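Local coordinates for protein toll-like receptor 6, Variable lymphocyte receptor B (Mus musculus, PDB 3A79) that probably senses microbial diacylated lipopeptides together with TLR2 in innate immunity, its mouse ectodomain here fused to a hagfish lymphocyte receptor fragment, at residues Phe203-Val217 against Asn231-Leu245. Numbering follows the deposited sequence.
Sequences FHPNSLFSVQVNMSV and NDENCQRLMTFLSEL. With NAG (2-acetamido-2-deoxy-beta-D-glucopyranose), chain M; BMA (beta-D-mannopyranose), chain F; NAG (2-acetamido-2-deoxy-beta-D-glucopyranose), chain C.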
loop_
_atom_site.group_PDB
_atom_site.type_symbol
_atom_site.label_atom_id
_atom_site.label_comp_id
_atom_site.label_asym_id
_atom_site.label_seq_id
_atom_site.Cartn_x
_atom_site.Cartn_y
_atom_site.Cartn_z
ATOM N N PHE B 203 11.853 3.789 -35.565
ATOM C CA PHE B 203 12.812 2.793 -36.035
ATOM C C PHE B 203 12.240 1.384 -36.013
ATOM O O PHE B 203 11.138 1.158 -35.515
ATOM C CB PHE B 203 14.075 2.855 -35.186
ATOM C CG PHE B 203 14.668 4.227 -35.103
ATOM C CD1 PHE B 203 14.457 5.022 -33.987
ATOM C CD2 PHE B 203 15.414 4.736 -36.156
ATOM C CE1 PHE B 203 14.990 6.292 -33.912
ATOM C CE2 PHE B 203 15.948 6.005 -36.088
ATOM C CZ PHE B 203 15.732 6.787 -34.960
ATOM N N HIS B 204 12.987 0.437 -36.564
ATOM C CA HIS B 204 12.578 -0.955 -36.517
ATOM C C HIS B 204 12.407 -1.338 -35.064
ATOM O O HIS B 204 13.279 -1.061 -34.245
ATOM C CB HIS B 204 13.640 -1.828 -37.151
ATOM C CG HIS B 204 13.213 -3.243 -37.377
ATOM N ND1 HIS B 204 12.647 -3.670 -38.561
ATOM C CD2 HIS B 204 13.300 -4.338 -36.585
ATOM C CE1 HIS B 204 12.401 -4.965 -38.488
ATOM N NE2 HIS B 204 12.788 -5.394 -37.297
ATOM N N PRO B 205 11.282 -1.990 -34.742
ATOM C CA PRO B 205 10.826 -2.216 -33.370
ATOM C C PRO B 205 11.345 -3.522 -32.782
ATOM O O PRO B 205 10.941 -3.893 -31.677
ATOM C CB PRO B 205 9.303 -2.324 -33.531
ATOM C CG PRO B 205 9.042 -2.387 -35.036
ATOM C CD PRO B 205 10.353 -2.587 -35.710
ATOM N N ASN B 206 12.218 -4.209 -33.509
ATOM C CA ASN B 206 12.637 -5.540 -33.108
ATOM C C ASN B 206 14.103 -5.802 -33.331
ATOM O O ASN B 206 14.482 -6.848 -33.862
ATOM C CB ASN B 206 11.836 -6.591 -33.863
ATOM C CG ASN B 206 10.582 -6.967 -33.150
ATOM O OD1 ASN B 206 10.595 -7.191 -31.939
ATOM N ND2 ASN B 206 9.475 -7.036 -33.888
ATOM N N SER B 207 14.933 -4.856 -32.931
ATOM C CA SER B 207 16.363 -5.019 -33.114
ATOM C C SER B 207 17.131 -3.914 -32.438
ATOM O O SER B 207 16.565 -2.913 -31.985
ATOM C CB SER B 207 16.728 -5.057 -34.601
ATOM O OG SER B 207 16.071 -4.018 -35.300
ATOM N N LEU B 208 18.436 -4.121 -32.367
ATOM C CA LEU B 208 19.318 -3.121 -31.835
ATOM C C LEU B 208 19.231 -1.926 -32.765
ATOM O O LEU B 208 19.102 -2.088 -33.973
ATOM C CB LEU B 208 20.726 -3.694 -31.744
ATOM C CG LEU B 208 20.796 -4.776 -30.662
ATOM C CD1 LEU B 208 22.159 -5.440 -30.572
ATOM C CD2 LEU B 208 20.413 -4.145 -29.318
ATOM N N PHE B 209 19.239 -0.728 -32.189
ATOM C CA PHE B 209 19.189 0.501 -32.963
ATOM C C PHE B 209 20.454 0.592 -33.787
ATOM O O PHE B 209 21.557 0.551 -33.239
ATOM C CB PHE B 209 19.101 1.702 -32.023
ATOM C CG PHE B 209 19.390 3.020 -32.689
ATOM C CD1 PHE B 209 18.359 3.784 -33.224
ATOM C CD2 PHE B 209 20.690 3.501 -32.772
ATOM C CE1 PHE B 209 18.624 4.998 -33.834
ATOM C CE2 PHE B 209 20.956 4.709 -33.382
ATOM C CZ PHE B 209 19.922 5.460 -33.914
ATOM N N SER B 210 20.314 0.711 -35.103
ATOM C CA SER B 210 21.504 0.693 -35.946
ATOM C C SER B 210 21.451 1.701 -37.078
ATOM O O SER B 210 21.695 1.360 -38.223
ATOM C CB SER B 210 21.758 -0.714 -36.498
ATOM O OG SER B 210 20.877 -1.014 -37.566
ATOM N N VAL B 211 21.141 2.948 -36.766
ATOM C CA VAL B 211 21.113 3.951 -37.813
ATOM C C VAL B 211 22.411 4.762 -37.894
ATOM O O VAL B 211 22.897 5.305 -36.893
ATOM C CB VAL B 211 19.901 4.868 -37.689
ATOM C CG1 VAL B 211 19.888 5.867 -38.823
ATOM C CG2 VAL B 211 18.662 4.052 -37.732
ATOM N N GLN B 212 22.960 4.825 -39.107
ATOM C CA GLN B 212 24.188 5.554 -39.380
ATOM C C GLN B 212 23.970 6.775 -40.279
ATOM O O GLN B 212 24.924 7.424 -40.681
ATOM C CB GLN B 212 25.223 4.623 -40.016
ATOM C CG GLN B 212 26.042 3.796 -39.032
ATOM C CD GLN B 212 26.982 2.823 -39.731
ATOM O OE1 GLN B 212 27.025 1.642 -39.393
ATOM N NE2 GLN B 212 27.731 3.316 -40.719
ATOM N N VAL B 213 22.722 7.077 -40.605
ATOM C CA VAL B 213 22.396 8.264 -41.381
ATOM C C VAL B 213 22.760 9.543 -40.629
ATOM O O VAL B 213 22.386 9.728 -39.467
ATOM C CB VAL B 213 20.885 8.306 -41.722
ATOM C CG1 VAL B 213 20.459 9.700 -42.138
ATOM C CG2 VAL B 213 20.548 7.291 -42.802
ATOM N N ASN B 214 23.496 10.422 -41.306
ATOM C CA ASN B 214 23.835 11.743 -40.779
ATOM C C ASN B 214 22.659 12.710 -40.998
ATOM O O ASN B 214 22.403 13.138 -42.124
ATOM C CB ASN B 214 25.120 12.250 -41.460
ATOM C CG ASN B 214 25.760 13.446 -40.744
ATOM O OD1 ASN B 214 25.369 13.808 -39.637
ATOM N ND2 ASN B 214 26.773 14.054 -41.390
ATOM N N MET B 215 21.932 13.041 -39.931
ATOM C CA MET B 215 20.748 13.892 -40.064
ATOM C C MET B 215 20.909 15.313 -39.570
ATOM O O MET B 215 20.952 15.560 -38.369
ATOM C CB MET B 215 19.554 13.281 -39.339
ATOM C CG MET B 215 19.104 11.987 -39.934
ATOM S SD MET B 215 17.339 11.780 -39.779
ATOM C CE MET B 215 17.179 10.193 -40.593
ATOM N N SER B 216 20.949 16.257 -40.497
ATOM C CA SER B 216 20.972 17.657 -40.112
ATOM C C SER B 216 19.570 18.245 -39.924
ATOM O O SER B 216 18.602 17.816 -40.556
ATOM C CB SER B 216 21.759 18.470 -41.133
ATOM O OG SER B 216 23.098 18.017 -41.174
ATOM N N VAL B 217 19.472 19.218 -39.028
ATOM C CA VAL B 217 18.277 20.024 -38.897
ATOM C C VAL B 217 18.705 21.437 -38.555
ATOM O O VAL B 217 19.685 21.627 -37.845
ATOM C CB VAL B 217 17.348 19.500 -37.784
ATOM C CG1 VAL B 217 16.174 20.446 -37.578
ATOM C CG2 VAL B 217 16.845 18.118 -38.126
ATOM N N ASN B 231 22.229 -1.853 -26.057
ATOM C CA ASN B 231 23.133 -2.360 -25.037
ATOM C C ASN B 231 24.340 -1.431 -24.954
ATOM O O ASN B 231 24.249 -0.265 -25.338
ATOM C CB ASN B 231 23.540 -3.815 -25.295
ATOM C CG ASN B 231 23.675 -4.134 -26.761
ATOM O OD1 ASN B 231 24.458 -3.507 -27.465
ATOM N ND2 ASN B 231 22.923 -5.124 -27.227
ATOM N N ASP B 232 25.462 -1.918 -24.446
ATOM C CA ASP B 232 26.634 -1.053 -24.346
ATOM C C ASP B 232 27.361 -0.966 -25.687
ATOM O O ASP B 232 28.003 0.044 -25.990
ATOM C CB ASP B 232 27.572 -1.545 -23.252
ATOM C CG ASP B 232 26.841 -1.846 -21.959
ATOM O OD1 ASP B 232 26.030 -0.998 -21.530
ATOM O OD2 ASP B 232 27.076 -2.926 -21.377
ATOM N N GLU B 233 27.220 -2.020 -26.495
ATOM C CA GLU B 233 27.898 -2.142 -27.786
ATOM C C GLU B 233 27.365 -1.215 -28.885
ATOM O O GLU B 233 28.058 -0.966 -29.872
ATOM C CB GLU B 233 27.861 -3.592 -28.276
ATOM C CG GLU B 233 28.739 -4.550 -27.476
ATOM C CD GLU B 233 29.155 -5.781 -28.281
ATOM O OE1 GLU B 233 28.401 -6.179 -29.195
ATOM O OE2 GLU B 233 30.239 -6.347 -28.002
ATOM N N ASN B 234 26.136 -0.722 -28.725
ATOM C CA ASN B 234 25.547 0.197 -29.701
ATOM C C ASN B 234 25.060 1.489 -29.064
ATOM O O ASN B 234 24.394 2.297 -29.719
ATOM C CB ASN B 234 24.410 -0.462 -30.493
ATOM C CG ASN B 234 23.102 -0.530 -29.709
ATOM O OD1 ASN B 234 23.098 -0.726 -28.494
ATOM N ND2 ASN B 234 21.987 -0.369 -30.407
ATOM N N CYS B 235 25.396 1.675 -27.787
ATOM C CA CYS B 235 25.071 2.902 -27.065
ATOM C C CYS B 235 25.559 4.114 -27.847
ATOM O O CYS B 235 24.783 5.033 -28.119
ATOM C CB CYS B 235 25.689 2.902 -25.657
ATOM S SG CYS B 235 25.020 4.171 -24.517
ATOM N N GLN B 236 26.841 4.101 -28.222
ATOM C CA GLN B 236 27.452 5.237 -28.907
ATOM C C GLN B 236 26.842 5.517 -30.280
ATOM O O GLN B 236 26.727 6.676 -30.681
ATOM C CB GLN B 236 28.969 5.056 -29.016
ATOM C CG GLN B 236 29.688 6.167 -29.779
ATOM C CD GLN B 236 29.754 7.492 -29.017
ATOM O OE1 GLN B 236 30.194 7.540 -27.866
ATOM N NE2 GLN B 236 29.339 8.579 -29.673
ATOM N N ARG B 237 26.458 4.465 -30.997
ATOM C CA ARG B 237 25.758 4.632 -32.277
ATOM C C ARG B 237 24.595 5.624 -32.163
ATOM O O ARG B 237 24.428 6.491 -33.035
ATOM C CB ARG B 237 25.233 3.291 -32.789
ATOM C CG ARG B 237 25.017 3.202 -34.296
ATOM C CD ARG B 237 26.115 2.365 -34.962
ATOM N NE ARG B 237 25.567 1.449 -35.965
ATOM C CZ ARG B 237 25.364 0.144 -35.774
ATOM N NH1 ARG B 237 25.673 -0.424 -34.611
ATOM N NH2 ARG B 237 24.858 -0.597 -36.753
ATOM N N LEU B 238 23.801 5.488 -31.093
ATOM C CA LEU B 238 22.677 6.391 -30.838
ATOM C C LEU B 238 23.113 7.802 -30.484
ATOM O O LEU B 238 22.506 8.769 -30.936
ATOM C CB LEU B 238 21.771 5.876 -29.719
ATOM C CG LEU B 238 20.649 6.879 -29.399
ATOM C CD1 LEU B 238 19.742 7.060 -30.608
ATOM C CD2 LEU B 238 19.834 6.491 -28.191
ATOM N N MET B 239 24.149 7.919 -29.656
ATOM C CA MET B 239 24.653 9.230 -29.248
ATOM C C MET B 239 25.203 10.023 -30.431
ATOM O O MET B 239 25.049 11.243 -30.494
ATOM C CB MET B 239 25.697 9.100 -28.132
ATOM C CG MET B 239 25.103 9.045 -26.713
ATOM S SD MET B 239 26.311 8.552 -25.464
ATOM C CE MET B 239 27.441 9.946 -25.474
ATOM N N THR B 240 25.831 9.319 -31.370
ATOM C CA THR B 240 26.322 9.931 -32.603
ATOM C C THR B 240 25.180 10.401 -33.504
ATOM O O THR B 240 25.207 11.515 -34.052
ATOM C CB THR B 240 27.139 8.938 -33.418
ATOM O OG1 THR B 240 28.286 8.522 -32.667
ATOM C CG2 THR B 240 27.566 9.569 -34.703
ATOM N N PHE B 241 24.190 9.528 -33.675
ATOM C CA PHE B 241 23.059 9.832 -34.531
ATOM C C PHE B 241 22.318 11.051 -33.999
ATOM O O PHE B 241 21.783 11.855 -34.774
ATOM C CB PHE B 241 22.129 8.622 -34.637
ATOM C CG PHE B 241 20.797 8.930 -35.267
ATOM C CD1 PHE B 241 20.616 8.813 -36.636
ATOM C CD2 PHE B 241 19.720 9.334 -34.486
ATOM C CE1 PHE B 241 19.384 9.096 -37.217
ATOM C CE2 PHE B 241 18.487 9.622 -35.064
ATOM C CZ PHE B 241 18.317 9.504 -36.428
ATOM N N LEU B 242 22.304 11.192 -32.677
ATOM C CA LEU B 242 21.571 12.269 -32.016
ATOM C C LEU B 242 22.371 13.551 -32.079
ATOM O O LEU B 242 21.813 14.648 -32.128
ATOM C CB LEU B 242 21.319 11.937 -30.541
ATOM C CG LEU B 242 20.173 11.040 -30.095
ATOM C CD1 LEU B 242 20.348 10.662 -28.637
ATOM C CD2 LEU B 242 18.875 11.753 -30.282
ATOM N N SER B 243 23.689 13.392 -32.054
ATOM C CA SER B 243 24.605 14.523 -31.975
ATOM C C SER B 243 24.262 15.659 -32.929
ATOM O O SER B 243 24.330 16.821 -32.547
ATOM C CB SER B 243 26.044 14.072 -32.204
ATOM O OG SER B 243 26.875 15.196 -32.442
ATOM N N GLU B 244 23.887 15.329 -34.160
ATOM C CA GLU B 244 23.648 16.352 -35.173
ATOM C C GLU B 244 22.201 16.877 -35.243
ATOM O O GLU B 244 21.964 17.990 -35.710
ATOM C CB GLU B 244 24.119 15.858 -36.539
ATOM C CG GLU B 244 24.491 16.974 -37.506
ATOM C CD GLU B 244 25.616 17.852 -36.988
ATOM O OE1 GLU B 244 26.566 17.312 -36.369
ATOM O OE2 GLU B 244 25.550 19.083 -37.205
ATOM N N LEU B 245 21.235 16.087 -34.786
ATOM C CA LEU B 245 19.860 16.572 -34.691
ATOM C C LEU B 245 19.762 17.487 -33.478
ATOM O O LEU B 245 18.827 18.269 -33.332
ATOM C CB LEU B 245 18.873 15.407 -34.559
ATOM C CG LEU B 245 18.806 14.431 -35.738
ATOM C CD1 LEU B 245 18.182 13.114 -35.330
ATOM C CD2 LEU B 245 18.037 15.029 -36.893
HETATM C C1 NAG M . 26.981 15.440 -40.997
HETATM C C2 NAG M . 28.488 15.720 -40.887
HETATM C C3 NAG M . 28.722 17.184 -40.521
HETATM C C4 NAG M . 28.112 18.083 -41.585
HETATM C C5 NAG M . 26.631 17.764 -41.865
HETATM C C6 NAG M . 26.220 18.434 -43.196
HETATM C C7 NAG M . 28.911 13.646 -39.530
HETATM C C8 NAG M . 29.275 12.488 -40.417
HETATM N N2 NAG M . 29.243 14.862 -39.971
HETATM O O3 NAG M . 30.104 17.452 -40.412
HETATM O O4 NAG M . 28.283 19.426 -41.176
HETATM O O5 NAG M . 26.359 16.357 -41.910
HETATM O O6 NAG M . 24.829 18.541 -43.454
HETATM O O7 NAG M . 28.360 13.452 -38.441
HETATM C C1 BMA F . 6.356 -7.215 -32.134
HETATM C C2 BMA F . 5.419 -6.832 -33.285
HETATM C C3 BMA F . 4.803 -8.069 -33.954
HETATM C C4 BMA F . 5.847 -9.166 -34.201
HETATM C C5 BMA F . 6.639 -9.430 -32.920
HETATM C C6 BMA F . 7.692 -10.523 -33.104
HETATM O O2 BMA F . 6.126 -6.035 -34.229
HETATM O O3 BMA F . 4.114 -7.703 -35.140
HETATM O O4 BMA F . 5.233 -10.364 -34.627
HETATM O O5 BMA F . 7.263 -8.230 -32.520
HETATM O O6 BMA F . 8.538 -10.583 -31.971
HETATM C C1 NAG C . 7.681 -4.162 -28.088
HETATM C C2 NAG C . 8.255 -5.572 -28.221
HETATM C C3 NAG C . 8.225 -6.090 -29.668
HETATM C C4 NAG C . 6.915 -5.760 -30.371
HETATM C C5 NAG C . 6.640 -4.280 -30.211
HETATM C C6 NAG C . 5.351 -3.914 -30.916
HETATM C C7 NAG C . 9.854 -6.419 -26.610
HETATM C C8 NAG C . 11.251 -6.413 -26.055
HETATM N N2 NAG C . 9.593 -5.622 -27.654
HETATM O O3 NAG C . 8.516 -7.474 -29.771
HETATM O O4 NAG C . 7.066 -6.029 -31.744
HETATM O O5 NAG C . 6.507 -3.966 -28.846
HETATM O O6 NAG C . 4.308 -4.416 -30.117
HETATM O O7 NAG C . 8.999 -7.142 -26.097
#
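Phe241, on helix 235-245, receives two aromatic edges from segment 203-217. The Phe209 ring turns its edge to the Phe241 face, with centroids 5.6 Å apart and planes at 72°; the Phe203 edge meets the Phe241 face in an offset edge-to-face pair, planes at 80°. With its CG anti to the backbone N (chi1 165°), Phe209 also reaches Leu238, whose CD1 sits 3.9 Å from the Phe209 ring centroid, a CH-pi contact over one face. Val211 CG1 lies 3.6 Å from Phe241 CE1, and the Met215 sulfur approaches the same ring obliquely, a Met-aromatic contact. Farther along, Leu245 CD2 packs 3.4 Å from Met215 CB and also touches Val217 CG2.

The polar evidence centres on Asn234, just before the helix, whose side chain makes no capping bond. Its ND2 donates to Phe209 O at 3.0 Å, on a lone pair in the carbonyl plane, and also bonds Lys229 O; its OD1 accepts from Asn231 N at 2.8 Å. A leucine in its place would probably leave Phe209 O and Lys229 O without this donor and Asn231 N without its acceptor, loosening the turn before the helix.

All this lies in the leucine-rich-repeat solenoid of the Toll-like receptor 6 part. Asn214 carries an N-linked glycan. The chemistry of the joint implies an aromatic, largely apolar interior fastened at one end by a buried amide.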